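PDB 3OG9: protein yahD a copper inducible hydrolase from Lactococcus lactis subsp. lactis, which probably acts as a hydrolase of the alpha/beta fold, is induced by copper and binds D-malate in its pocket. Local coordinates for residues I107-G112 / A132-Q137; H151-Y156 / Q181-E186; L46-R51 / T83-D88. One frame throughout, in Å; residues are numbered along the deposited sequence. Where two conformers were deposited one is given.

Contact 1 (I107-G112 / A132-Q137); sequences IGYSNG and AFHGMQ. With MLT (D-malate), chain C.
Y109 and F133 pair across two parallel strands, their side chains on the same face of the sheet and crossing at about a right angle. CG of Y109 stands anti to its backbone N (chi1 170°); beyond it, CD1 lies 3.5 Å from F133 O, which sits at the ring edge, and 4.1 Å from F133 CB. One atom further out, CE1 comes within 4.1 Å of CD2 of H134, while the hydroxyl at the tip reaches H191 O and L193 N by hydrogen bonds. F133 turns its own ring back along the strand, so that CE2 rests 3.9 Å from CG2 of I107. Two straight backbone bonds join the segments, F133 N to G108 O and S110 N to F133 O, the second at 2.8 Å and 176° at the hydrogen. Here the strand turns abruptly into helix 111-121 through a Gly-X-Ser-X-Gly sequence, consistent with the nucleophile elbow of alpha/beta hydrolases. S110 takes the strained positive phi (55°) expected there, and a CB on G108 would run into G112 C. S110 OG is hydrogen-bonded to H191 NE2, consistent with a Ser-His-Asp triad completed by D160, and lies 2.6 Å from malate O4. On the other carboxylate of the ligand, N111 ND2 donates to O2 at 2.9 Å, its OD1 being taken by Y60 N. From the 132-137 side, M136 brings SD to 3.9 Å from malate C2, and T25, R59 and N114 supply further hydrogen bonds to the ligand.

Contact 2 (H151-Y156 / Q181-E186); sequences HVFLSY and QLEIYE
Q181 lays its CB over one face of the H151 imidazole, 3.9 Å from the ring centroid, in a CH-pi contact offset toward the rim. In the plane of that ring a water sits 2.8 Å from H151 ND1 and donates to Q181 O, the same carbonyl that accepts V152 N. L182 turns to the opposite face of the sheet, where CD2 packs 3.7 Å from V152 CB and CD1 approaches the tip of L154. At E183 the backbone N-H bonds to V152 O and the carbonyl takes L154 N, both nearly straight. Its CG, anti to the backbone N (chi1 172°), touches CD1 of F153 at 3.8 Å; the chain then bends and its end leads away, with the carboxylate and ring planes 12° apart. The alternation belongs to parallel strands in full register, joined through helix 165-177 as a beta-alpha-beta crossover, with 181-186 the outermost strand at this margin of the sheet. I184 lies beside L154, pointing the same way, and its CD1 meets L154 CD1 at 3.7 Å; F168 and L175 of the crossover helix also pack on L154. Y185 donates its N-H to L154 O at 2.8 Å and returns its carbonyl to Y156 N. On the face it shares with F153, its CB presses to 3.4 Å from F153 CZ; the Y185 side chain also touches E196, E197 and A200 of helix 195-208, the helix whose W204 ring meets F153. E186 ends the strand with its CG 3.9 Å from Y156 O.

Contact 3 (L46-R51 / T83-D88); sequences LSIRGR and TDWLTD
A bend at chi3 (-57°) sets NE of R51 over W85, whose CG stands anti to its own backbone N (chi1 171°). The two flat groups stack almost parallel, 4° apart. CZ lies 3.7 Å from the centroid of the five-membered ring, a cation-pi contact over the face, and NH1 is 3.5 Å from CD1. Nearer the backbone, CD sits 3.6 Å from the centroid of the six-membered ring as a CH-pi contact, while CG rests over CH2 and CZ3. E82, earlier in the same helix as W85, forms a salt bridge with R51 NE. The stack lies where the loop leaving strand 45-48 passes helix 76-97, one of the helices covering the alpha/beta sheet. Deeper in, I48 CG2 touches W85 CH2 at 3.8 Å and L86 CD1 at 3.9 Å; L86 also packs on V115 and M119 of helix 111-121. The far edge of the indole is met by R49 O, 4.0 Å from CH2. An alanine in place of W85 would probably leave the R51 guanidinium without its stacking partner, freer to turn about its E82 bridge, and open a gap beside I48 CG2.

In the fold
All three contacts involve the same sheet, but at different depths. Contact 1 is the buried core, near the centre of the chain, where backbone bonds and aromatic packing lie beside the malate pocket and the probable nucleophile elbow. Contact 2 adjoins it: A132 N lies 2.8 Å from F153 O, and S155 OG, held by E197, stands by H134 N; strands 129-133 and 151-156 are neighbours, and 181-186 closes that edge. There parallel backbone bonds join strands whose side chains are mostly buried on the inner one and mostly partly exposed on the outer. Contact 3, across the chain's centre from contact 2, sets a helix against a strand end and the following loop, without hydrogen bonds: a cation stack outside, aliphatic packing within.

Contact 1 (I107-G112 / A132-Q137)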
loop_
_atom_site.group_PDB
_atom_site.type_symbol
_atom_site.label_atom_id
_atom_site.label_comp_id
_atom_site.label_asym_id
_atom_site.label_seq_id
_atom_site.Cartn_x
_atom_site.Cartn_y
_atom_site.Cartn_z
ATOM N N ILE A 107 -3.344 1.747 -3.529
ATOM C CA ILE A 107 -4.180 2.101 -2.374
ATOM C C ILE A 107 -4.126 0.907 -1.436
ATOM O O ILE A 107 -4.580 -0.184 -1.783
ATOM C CB ILE A 107 -5.654 2.398 -2.779
ATOM C CG1 ILE A 107 -5.725 3.538 -3.831
ATOM C CG2 ILE A 107 -6.469 2.785 -1.512
ATOM C CD1 ILE A 107 -7.126 3.791 -4.396
ATOM N N GLY A 108 -3.523 1.094 -0.267
ATOM C CA GLY A 108 -3.352 -0.008 0.668
ATOM C C GLY A 108 -3.793 0.404 2.048
ATOM O O GLY A 108 -3.824 1.606 2.397
ATOM N N TYR A 109 -4.115 -0.588 2.857
ATOM C CA TYR A 109 -4.472 -0.337 4.240
ATOM C C TYR A 109 -3.622 -1.278 5.104
ATOM O O TYR A 109 -3.618 -2.482 4.864
ATOM C CB TYR A 109 -5.960 -0.607 4.421
ATOM C CG TYR A 109 -6.463 -0.613 5.858
ATOM C CD1 TYR A 109 -5.899 0.221 6.827
ATOM C CD2 TYR A 109 -7.511 -1.459 6.232
ATOM C CE1 TYR A 109 -6.373 0.219 8.147
ATOM C CE2 TYR A 109 -7.994 -1.470 7.540
ATOM C CZ TYR A 109 -7.410 -0.645 8.488
ATOM O OH TYR A 109 -7.893 -0.669 9.779
ATOM N N SER A 110 -2.896 -0.714 6.070
ATOM C CA SER A 110 -2.108 -1.512 7.044
ATOM C C SER A 110 -1.123 -2.477 6.354
ATOM O O SER A 110 -0.282 -2.039 5.573
ATOM C CB SER A 110 -3.081 -2.232 7.984
ATOM O OG SER A 110 -2.435 -2.625 9.192
ATOM N N ASN A 111 -1.244 -3.791 6.574
ATOM C CA ASN A 111 -0.353 -4.750 5.862
ATOM C C ASN A 111 -0.147 -4.451 4.357
ATOM O O ASN A 111 1.001 -4.346 3.882
ATOM C CB ASN A 111 -0.852 -6.190 6.086
ATOM C CG ASN A 111 0.155 -7.250 5.663
ATOM O OD1 ASN A 111 -0.210 -8.231 5.024
ATOM N ND2 ASN A 111 1.413 -7.097 6.081
ATOM N N GLY A 112 -1.241 -4.302 3.598
ATOM C CA GLY A 112 -1.109 -3.972 2.148
ATOM C C GLY A 112 -0.382 -2.640 1.873
ATOM O O GLY A 112 0.410 -2.529 0.938
ATOM N N ALA A 132 -1.473 5.392 1.268
ATOM C CA ALA A 132 -1.196 4.359 2.298
ATOM C C ALA A 132 -1.938 4.705 3.573
ATOM O O ALA A 132 -1.573 5.665 4.234
ATOM C CB ALA A 132 0.297 4.298 2.606
ATOM N N PHE A 133 -2.973 3.947 3.917
ATOM C CA PHE A 133 -3.676 4.158 5.187
ATOM C C PHE A 133 -3.055 3.357 6.303
ATOM O O PHE A 133 -2.980 2.122 6.224
ATOM C CB PHE A 133 -5.155 3.815 5.070
ATOM C CG PHE A 133 -5.896 4.613 4.008
ATOM C CD1 PHE A 133 -6.137 5.977 4.173
ATOM C CD2 PHE A 133 -6.386 3.985 2.854
ATOM C CE1 PHE A 133 -6.843 6.718 3.174
ATOM C CE2 PHE A 133 -7.093 4.721 1.859
ATOM C CZ PHE A 133 -7.317 6.071 2.022
ATOM N N HIS A 134 -2.595 4.067 7.329
ATOM C CA HIS A 134 -1.973 3.462 8.511
ATOM C C HIS A 134 -0.803 2.535 8.189
ATOM O O HIS A 134 -0.693 1.410 8.723
ATOM C CB HIS A 134 -3.050 2.802 9.392
ATOM C CG HIS A 134 -4.093 3.783 9.794
ATOM N ND1 HIS A 134 -3.823 4.809 10.670
ATOM C CD2 HIS A 134 -5.353 3.987 9.343
ATOM C CE1 HIS A 134 -4.884 5.593 10.762
ATOM N NE2 HIS A 134 -5.827 5.111 9.974
ATOM N N GLY A 135 0.083 3.054 7.339
ATOM C CA GLY A 135 1.301 2.373 6.965
ATOM C C GLY A 135 2.454 2.652 7.934
ATOM O O GLY A 135 2.381 3.533 8.833
ATOM N N MET A 136 3.551 1.918 7.722
ATOM C CA MET A 136 4.717 2.017 8.566
ATOM C C MET A 136 5.943 1.562 7.820
ATOM O O MET A 136 5.835 0.964 6.753
ATOM C CB MET A 136 4.526 1.134 9.803
ATOM C CG MET A 136 4.540 -0.393 9.515
ATOM S SD MET A 136 3.865 -1.303 10.917
ATOM C CE MET A 136 4.911 -0.706 12.194
ATOM N N GLN A 137 7.121 1.838 8.397
ATOM C CA GLN A 137 8.364 1.278 7.868
ATOM C C GLN A 137 8.513 -0.208 8.287
ATOM O O GLN A 137 8.426 -0.520 9.470
ATOM C CB GLN A 137 9.551 2.120 8.371
ATOM C CG GLN A 137 10.864 1.674 7.792
ATOM C CD GLN A 137 12.042 2.246 8.493
ATOM O OE1 GLN A 137 12.281 1.963 9.681
ATOM N NE2 GLN A 137 12.814 3.051 7.768
HETATM C C1 MLT C . 2.298 -5.619 9.054
HETATM O O1 MLT C . 2.427 -6.864 9.205
HETATM O O2 MLT C . 2.356 -5.107 7.910
HETATM C C2 MLT C . 2.097 -4.724 10.257
HETATM O O3 MLT C . 2.146 -5.453 11.471
HETATM C C3 MLT C . 0.796 -3.927 10.157
HETATM C C4 MLT C . -0.444 -4.787 10.238
HETATM O O4 MLT C . -1.433 -4.307 10.834
HETATM O O5 MLT C . -0.547 -5.934 9.729
#

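Contact 2 (H151-Y156 / Q181-E186)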
loop_
_atom_site.group_PDB
_atom_site.type_symbol
_atom_site.label_atom_id
_atom_site.label_comp_id
_atom_site.label_asym_id
_atom_site.label_seq_id
_atom_site.Cartn_x
_atom_site.Cartn_y
_atom_site.Cartn_z
ATOM N N HIS A 151 4.080 11.702 -5.774
ATOM C CA HIS A 151 3.174 12.205 -4.757
ATOM C C HIS A 151 2.613 11.025 -3.982
ATOM O O HIS A 151 2.242 10.000 -4.559
ATOM C CB HIS A 151 2.052 13.008 -5.401
ATOM C CG HIS A 151 2.461 14.399 -5.773
ATOM N ND1 HIS A 151 2.301 15.467 -4.917
ATOM C CD2 HIS A 151 3.025 14.899 -6.898
ATOM C CE1 HIS A 151 2.758 16.565 -5.493
ATOM N NE2 HIS A 151 3.218 16.245 -6.687
ATOM N N VAL A 152 2.597 11.149 -2.663
ATOM C CA VAL A 152 2.235 10.019 -1.814
ATOM C C VAL A 152 1.377 10.567 -0.673
ATOM O O VAL A 152 1.723 11.607 -0.087
ATOM C CB VAL A 152 3.518 9.319 -1.228
ATOM C CG1 VAL A 152 3.134 8.328 -0.097
ATOM C CG2 VAL A 152 4.267 8.556 -2.349
ATOM N N PHE A 153 0.269 9.892 -0.382
ATOM C CA PHE A 153 -0.638 10.253 0.742
ATOM C C PHE A 153 -0.474 9.209 1.852
ATOM O O PHE A 153 -0.487 8.002 1.548
ATOM C CB PHE A 153 -2.102 10.193 0.236
ATOM C CG PHE A 153 -3.153 10.490 1.317
ATOM C CD1 PHE A 153 -3.680 11.766 1.456
ATOM C CD2 PHE A 153 -3.624 9.479 2.139
ATOM C CE1 PHE A 153 -4.663 12.030 2.438
ATOM C CE2 PHE A 153 -4.609 9.718 3.138
ATOM C CZ PHE A 153 -5.103 11.006 3.292
ATOM N N LEU A 154 -0.283 9.663 3.105
ATOM C CA LEU A 154 -0.125 8.777 4.249
ATOM C C LEU A 154 -1.046 9.210 5.346
ATOM O O LEU A 154 -1.131 10.414 5.656
ATOM C CB LEU A 154 1.305 8.834 4.832
ATOM C CG LEU A 154 2.468 8.550 3.896
ATOM C CD1 LEU A 154 3.813 8.857 4.590
ATOM C CD2 LEU A 154 2.461 7.104 3.404
ATOM N N SER A 155 -1.697 8.248 5.984
ATOM C CA SER A 155 -2.419 8.590 7.235
ATOM C C SER A 155 -1.674 8.015 8.434
ATOM O O SER A 155 -0.971 7.018 8.302
ATOM C CB SER A 155 -3.835 8.059 7.221
ATOM O OG SER A 155 -3.849 6.648 7.294
ATOM N N TYR A 156 -1.892 8.634 9.606
ATOM C CA TYR A 156 -1.302 8.187 10.838
ATOM C C TYR A 156 -2.286 8.565 11.957
ATOM O O TYR A 156 -2.953 9.599 11.857
ATOM C CB TYR A 156 0.042 8.918 10.987
ATOM C CG TYR A 156 0.668 8.807 12.333
ATOM C CD1 TYR A 156 1.282 7.608 12.743
ATOM C CD2 TYR A 156 0.638 9.893 13.223
ATOM C CE1 TYR A 156 1.849 7.497 14.019
ATOM C CE2 TYR A 156 1.218 9.793 14.485
ATOM C CZ TYR A 156 1.822 8.603 14.875
ATOM O OH TYR A 156 2.379 8.498 16.146
ATOM N N GLN A 181 6.865 13.984 -2.559
ATOM C CA GLN A 181 6.048 15.058 -2.030
ATOM C C GLN A 181 4.941 14.363 -1.229
ATOM O O GLN A 181 4.130 13.649 -1.789
ATOM C CB GLN A 181 5.423 15.857 -3.186
ATOM C CG GLN A 181 6.320 16.918 -3.836
ATOM C CD GLN A 181 7.515 16.322 -4.595
ATOM O OE1 GLN A 181 7.384 15.398 -5.423
ATOM N NE2 GLN A 181 8.675 16.843 -4.309
ATOM N N LEU A 182 4.904 14.585 0.069
ATOM C CA LEU A 182 3.987 13.873 0.956
ATOM C C LEU A 182 2.845 14.723 1.412
ATOM O O LEU A 182 3.030 15.898 1.724
ATOM C CB LEU A 182 4.721 13.420 2.239
ATOM C CG LEU A 182 5.867 12.440 2.088
ATOM C CD1 LEU A 182 6.382 11.926 3.483
ATOM C CD2 LEU A 182 5.353 11.284 1.242
ATOM N N GLU A 183 1.672 14.100 1.489
ATOM C CA GLU A 183 0.554 14.634 2.251
ATOM C C GLU A 183 0.310 13.705 3.427
ATOM O O GLU A 183 0.093 12.507 3.232
ATOM C CB GLU A 183 -0.707 14.706 1.390
ATOM C CG GLU A 183 -2.005 15.071 2.151
ATOM C CD GLU A 183 -2.184 16.567 2.317
ATOM O OE1 GLU A 183 -1.612 17.306 1.495
ATOM O OE2 GLU A 183 -2.911 17.008 3.248
ATOM N N ILE A 184 0.295 14.274 4.633
ATOM C CA ILE A 184 0.046 13.493 5.840
ATOM C C ILE A 184 -1.315 13.819 6.435
ATOM O O ILE A 184 -1.554 14.973 6.807
ATOM C CB ILE A 184 1.169 13.717 6.923
ATOM C CG1 ILE A 184 2.591 13.591 6.325
ATOM C CG2 ILE A 184 0.961 12.818 8.145
ATOM C CD1 ILE A 184 2.879 12.249 5.696
ATOM N N TYR A 185 -2.172 12.807 6.583
ATOM C CA TYR A 185 -3.474 12.985 7.224
ATOM C C TYR A 185 -3.480 12.341 8.618
ATOM O O TYR A 185 -3.129 11.165 8.757
ATOM C CB TYR A 185 -4.612 12.373 6.385
ATOM C CG TYR A 185 -5.944 12.599 7.059
ATOM C CD1 TYR A 185 -6.659 13.789 6.848
ATOM C CD2 TYR A 185 -6.450 11.677 7.965
ATOM C CE1 TYR A 185 -7.899 14.022 7.491
ATOM C CE2 TYR A 185 -7.669 11.898 8.624
ATOM C CZ TYR A 185 -8.375 13.064 8.381
ATOM O OH TYR A 185 -9.553 13.264 9.042
ATOM N N GLU A 186 -3.893 13.102 9.630
ATOM C CA GLU A 186 -3.906 12.616 11.015
ATOM C C GLU A 186 -5.336 12.210 11.394
ATOM O O GLU A 186 -6.229 13.054 11.384
ATOM C CB GLU A 186 -3.349 13.675 11.980
ATOM C CG GLU A 186 -3.120 13.118 13.428
ATOM C CD GLU A 186 -2.691 14.137 14.481
ATOM O OE1 GLU A 186 -2.028 15.161 14.158
ATOM O OE2 GLU A 186 -3.001 13.897 15.662
HETATM O O HOH W 1 1.533 15.033 -2.261
#

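Contact 3 (L46-R51 / T83-D88)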
loop_
_atom_site.group_PDB
_atom_site.type_symbol
_atom_site.label_atom_id
_atom_site.label_comp_id
_atom_site.label_asym_id
_atom_site.label_seq_id
_atom_site.Cartn_x
_atom_site.Cartn_y
_atom_site.Cartn_z
ATOM N N LEU A 46 -7.576 -3.149 -9.850
ATOM C CA LEU A 46 -6.945 -4.440 -9.713
ATOM C C LEU A 46 -6.668 -4.683 -8.225
ATOM O O LEU A 46 -5.995 -3.889 -7.588
ATOM C CB LEU A 46 -5.615 -4.465 -10.477
ATOM C CG LEU A 46 -4.968 -5.868 -10.535
ATOM C CD1 LEU A 46 -5.878 -6.884 -11.231
ATOM C CD2 LEU A 46 -3.634 -5.745 -11.256
ATOM N N SER A 47 -7.191 -5.775 -7.679
ATOM C CA SER A 47 -7.041 -6.043 -6.232
ATOM C C SER A 47 -6.546 -7.456 -6.052
ATOM O O SER A 47 -7.225 -8.384 -6.452
ATOM C CB SER A 47 -8.401 -5.869 -5.537
ATOM O OG SER A 47 -8.272 -6.003 -4.124
ATOM N N ILE A 48 -5.362 -7.628 -5.453
ATOM C CA ILE A 48 -4.713 -8.938 -5.365
ATOM C C ILE A 48 -4.564 -9.387 -3.889
ATOM O O ILE A 48 -4.029 -8.622 -3.066
ATOM C CB ILE A 48 -3.289 -8.899 -6.031
ATOM C CG1 ILE A 48 -3.375 -8.561 -7.533
ATOM C CG2 ILE A 48 -2.522 -10.238 -5.815
ATOM C CD1 ILE A 48 -2.025 -8.128 -8.131
ATOM N N ARG A 49 -5.026 -10.605 -3.573
ATOM C CA ARG A 49 -4.933 -11.154 -2.217
ATOM C C ARG A 49 -3.498 -11.567 -1.888
ATOM O O ARG A 49 -2.801 -12.103 -2.730
ATOM C CB ARG A 49 -5.854 -12.379 -2.047
ATOM C CG ARG A 49 -6.078 -12.805 -0.563
ATOM C CD ARG A 49 -6.604 -14.223 -0.475
ATOM N NE ARG A 49 -7.942 -14.324 -1.050
ATOM C CZ ARG A 49 -8.691 -15.422 -1.049
ATOM N NH1 ARG A 49 -8.248 -16.546 -0.490
ATOM N NH2 ARG A 49 -9.898 -15.394 -1.599
ATOM N N GLY A 50 -3.077 -11.335 -0.655
ATOM C CA GLY A 50 -1.791 -11.821 -0.172
ATOM C C GLY A 50 -1.792 -13.349 -0.173
ATOM O O GLY A 50 -2.842 -13.989 -0.044
ATOM N N ARG A 51 -0.610 -13.935 -0.313
ATOM C CA ARG A 51 -0.469 -15.391 -0.435
ATOM C C ARG A 51 -0.305 -16.104 0.914
ATOM O O ARG A 51 -0.394 -17.327 0.966
ATOM C CB ARG A 51 0.743 -15.711 -1.290
ATOM C CG ARG A 51 0.549 -15.412 -2.749
ATOM C CD ARG A 51 1.506 -16.268 -3.587
ATOM N NE ARG A 51 2.909 -16.077 -3.225
ATOM C CZ ARG A 51 3.902 -16.705 -3.841
ATOM N NH1 ARG A 51 3.619 -17.525 -4.843
ATOM N NH2 ARG A 51 5.152 -16.526 -3.466
ATOM N N THR A 83 7.243 -9.900 -2.153
ATOM C CA THR A 83 7.259 -8.689 -2.989
ATOM C C THR A 83 7.813 -8.943 -4.411
ATOM O O THR A 83 7.374 -8.297 -5.361
ATOM C CB THR A 83 7.909 -7.485 -2.334
ATOM O OG1 THR A 83 9.254 -7.782 -1.954
ATOM C CG2 THR A 83 7.074 -7.026 -1.093
ATOM N N ASP A 84 8.727 -9.898 -4.560
ATOM C CA ASP A 84 9.151 -10.336 -5.917
ATOM C C ASP A 84 7.969 -10.961 -6.625
ATOM O O ASP A 84 7.698 -10.674 -7.810
ATOM C CB ASP A 84 10.295 -11.334 -5.866
ATOM C CG ASP A 84 11.642 -10.678 -5.596
ATOM O OD1 ASP A 84 11.743 -9.438 -5.551
ATOM O OD2 ASP A 84 12.594 -11.431 -5.397
ATOM N N TRP A 85 7.239 -11.801 -5.897
ATOM C CA TRP A 85 6.062 -12.455 -6.451
ATOM C C TRP A 85 4.999 -11.432 -6.848
ATOM O O TRP A 85 4.475 -11.472 -7.969
ATOM C CB TRP A 85 5.454 -13.469 -5.467
ATOM C CG TRP A 85 4.118 -13.940 -6.017
ATOM C CD1 TRP A 85 3.915 -14.844 -7.011
ATOM C CD2 TRP A 85 2.831 -13.444 -5.651
ATOM N NE1 TRP A 85 2.559 -14.988 -7.257
ATOM C CE2 TRP A 85 1.878 -14.128 -6.435
ATOM C CE3 TRP A 85 2.386 -12.515 -4.702
ATOM C CZ2 TRP A 85 0.517 -13.904 -6.309
ATOM C CZ3 TRP A 85 1.032 -12.297 -4.577
ATOM C CH2 TRP A 85 0.112 -12.985 -5.388
ATOM N N LEU A 86 4.717 -10.488 -5.939
ATOM C CA LEU A 86 3.677 -9.509 -6.192
ATOM C C LEU A 86 4.026 -8.568 -7.359
ATOM O O LEU A 86 3.182 -8.267 -8.156
ATOM C CB LEU A 86 3.355 -8.700 -4.920
ATOM C CG LEU A 86 2.182 -7.702 -4.977
ATOM C CD1 LEU A 86 0.892 -8.346 -5.420
ATOM C CD2 LEU A 86 2.008 -7.046 -3.601
ATOM N N THR A 87 5.271 -8.112 -7.435
ATOM C CA THR A 87 5.658 -7.260 -8.568
ATOM C C THR A 87 5.449 -8.007 -9.901
ATOM O O THR A 87 4.915 -7.446 -10.853
ATOM C CB THR A 87 7.087 -6.632 -8.415
ATOM O OG1 THR A 87 7.407 -5.864 -9.590
ATOM C CG2 THR A 87 8.130 -7.683 -8.223
ATOM N N ASP A 88 5.799 -9.292 -9.936
ATOM C CA ASP A 88 5.690 -10.087 -11.163
ATOM C C ASP A 88 4.210 -10.316 -11.459
ATOM O O ASP A 88 3.780 -10.260 -12.603
ATOM C CB ASP A 88 6.446 -11.418 -11.055
ATOM C CG ASP A 88 7.963 -11.240 -11.135
ATOM O OD1 ASP A 88 8.440 -10.154 -11.540
ATOM O OD2 ASP A 88 8.679 -12.187 -10.739
#